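Local coordinates for protein glucokinase (Thermus thermophilus, PDB 3VOV) that phosphorylates glucose and probably other hexoses as a zinc-containing sugar kinase of the ROK family, at residues Q122-S127 / P238-L243. Residues are numbered along the deposited sequence; the frame is centred on the assembly and turned at random.
Sequences QGEESS and PGVVVL
Glu124 reaches from the loop that follows helix 107-118 toward Gly239 and Val240. The side chain leaves the backbone toward segment 238-243, and CG, anti to the carbonyl carbon (chi1 -59°), rests 3.7 Å from CG2 of Val240 and close to the CB of the same valine. The chain bends at chi2, and CD also lies against the CG2 methyl; the two side chains cross at about a right angle. The carboxylate then splits its contacts: OE1 stays beside Val240 CG2, whereas OE2 lies over the backbone of Gly239, 3.3 Å from its CA. A CB on Gly239 would collide with this OE2 and with the carbonyl O of Ser126. An alanine here in place of Glu124, which lacks everything beyond CB, would probably lose the cover that CG, CD and the carboxylate give to Val240 CG2 and the backbone of Gly239.

Ser127 begins strand 127-132, and segment 238-243 runs into the parallel neighbour 240-244, both in one of the two mixed sheets in this kinase, a member of the ROK family within the actin-like ATPase clan. Just ahead of the pairing, Gly239 N is gripped twice by Ser126: its N-H donates a hydrogen bond to OG at 3.1 Å (144° at the hydrogen) and a weak, bent one to the carbonyl O at 3.0 Å. Ser126 OG can serve because chi1 of 73° sets it between its own backbone N and carbonyl carbon, which also brings it 3.4 Å from Pro238 CA. One residue on, Ser127 CA approaches Val240 O at 3.3 Å in a CA-H...O contact, and Pro238 CB packs on the Ser127 backbone. Ser127 OG is hydrogen-bonded to His116 ND1, while Arg151 of a second subunit hydrogen-bonds to the carbonyl oxygens of Pro238 and Gly239.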
loop_
_atom_site.group_PDB
_atom_site.type_symbol
_atom_site.label_atom_id
_atom_site.label_comp_id
_atom_site.label_asym_id
_atom_site.label_seq_id
_atom_site.Cartn_x
_atom_site.Cartn_y
_atom_site.Cartn_z
ATOM N N GLN B 122 11.652 11.740 31.442
ATOM C CA GLN B 122 12.613 11.880 32.535
ATOM C C GLN B 122 12.688 10.539 33.283
ATOM O O GLN B 122 11.652 9.928 33.613
ATOM C CB GLN B 122 12.219 13.030 33.464
ATOM C CG GLN B 122 13.307 13.358 34.458
ATOM C CD GLN B 122 13.004 14.590 35.326
ATOM O OE1 GLN B 122 11.888 15.121 35.350
ATOM N NE2 GLN B 122 14.035 15.064 36.023
ATOM N N GLY B 123 13.913 10.065 33.477
ATOM C CA GLY B 123 14.196 8.785 34.147
ATOM C C GLY B 123 14.743 7.754 33.170
ATOM O O GLY B 123 15.471 6.860 33.572
ATOM N N GLU B 124 14.403 7.892 31.881
ATOM C CA GLU B 124 14.876 6.952 30.855
ATOM C C GLU B 124 16.330 7.188 30.484
ATOM O O GLU B 124 16.832 8.300 30.650
ATOM C CB GLU B 124 13.996 7.046 29.601
ATOM C CG GLU B 124 12.549 6.739 29.859
ATOM C CD GLU B 124 12.342 5.381 30.517
ATOM O OE1 GLU B 124 11.548 5.326 31.482
ATOM O OE2 GLU B 124 12.929 4.381 30.060
ATOM N N GLU B 125 16.958 6.128 29.964
ATOM C CA GLU B 125 18.240 6.173 29.289
ATOM C C GLU B 125 18.094 6.584 27.820
ATOM O O GLU B 125 18.931 7.307 27.297
ATOM C CB GLU B 125 18.897 4.787 29.306
ATOM C CG GLU B 125 19.431 4.360 30.664
ATOM C CD GLU B 125 20.364 5.400 31.220
ATOM O OE1 GLU B 125 21.460 5.573 30.615
ATOM O OE2 GLU B 125 19.972 6.065 32.213
ATOM N N SER B 126 17.054 6.079 27.162
ATOM C CA SER B 126 16.829 6.371 25.750
ATOM C C SER B 126 15.366 6.723 25.577
ATOM O O SER B 126 14.489 6.242 26.327
ATOM C CB SER B 126 17.265 5.205 24.826
ATOM O OG SER B 126 16.368 4.079 24.898
ATOM N N SER B 127 15.092 7.599 24.622
ATOM C CA SER B 127 13.725 7.864 24.259
ATOM C C SER B 127 13.630 8.280 22.789
ATOM O O SER B 127 14.632 8.569 22.113
ATOM C CB SER B 127 13.080 8.906 25.197
ATOM O OG SER B 127 13.773 10.139 25.114
ATOM N N PRO B 238 13.314 2.142 22.286
ATOM C CA PRO B 238 13.580 3.216 23.234
ATOM C C PRO B 238 12.896 2.935 24.569
ATOM O O PRO B 238 11.924 2.181 24.611
ATOM C CB PRO B 238 12.912 4.418 22.558
ATOM C CG PRO B 238 11.717 3.802 21.845
ATOM C CD PRO B 238 12.270 2.515 21.301
ATOM N N GLY B 239 13.379 3.531 25.649
ATOM C CA GLY B 239 12.736 3.389 26.961
ATOM C C GLY B 239 11.259 3.770 26.863
ATOM O O GLY B 239 10.381 3.018 27.279
ATOM N N VAL B 240 11.005 4.924 26.252
ATOM C CA VAL B 240 9.681 5.544 26.179
ATOM C C VAL B 240 9.589 6.224 24.816
ATOM O O VAL B 240 10.602 6.694 24.261
ATOM C CB VAL B 240 9.512 6.592 27.358
ATOM C CG1 VAL B 240 8.458 7.626 27.104
ATOM C CG2 VAL B 240 9.189 5.851 28.693
ATOM N N VAL B 241 8.367 6.293 24.303
ATOM C CA VAL B 241 8.051 7.098 23.131
ATOM C C VAL B 241 7.278 8.339 23.577
ATOM O O VAL B 241 6.271 8.236 24.320
ATOM C CB VAL B 241 7.240 6.276 22.119
ATOM C CG1 VAL B 241 6.815 7.151 20.933
ATOM C CG2 VAL B 241 8.072 5.069 21.668
ATOM N N VAL B 242 7.714 9.511 23.129
ATOM C CA VAL B 242 7.032 10.762 23.511
ATOM C C VAL B 242 6.424 11.404 22.269
ATOM O O VAL B 242 7.109 11.525 21.244
ATOM C CB VAL B 242 8.027 11.774 24.175
ATOM C CG1 VAL B 242 7.298 13.095 24.627
ATOM C CG2 VAL B 242 8.739 11.146 25.363
ATOM N N LEU B 243 5.149 11.790 22.353
ATOM C CA LEU B 243 4.477 12.446 21.234
ATOM C C LEU B 243 4.043 13.853 21.619
ATOM O O LEU B 243 3.303 14.055 22.595
ATOM C CB LEU B 243 3.249 11.630 20.765
ATOM C CG LEU B 243 2.403 12.170 19.602
ATOM C CD1 LEU B 243 3.222 12.235 18.321
ATOM C CD2 LEU B 243 1.157 11.285 19.373
#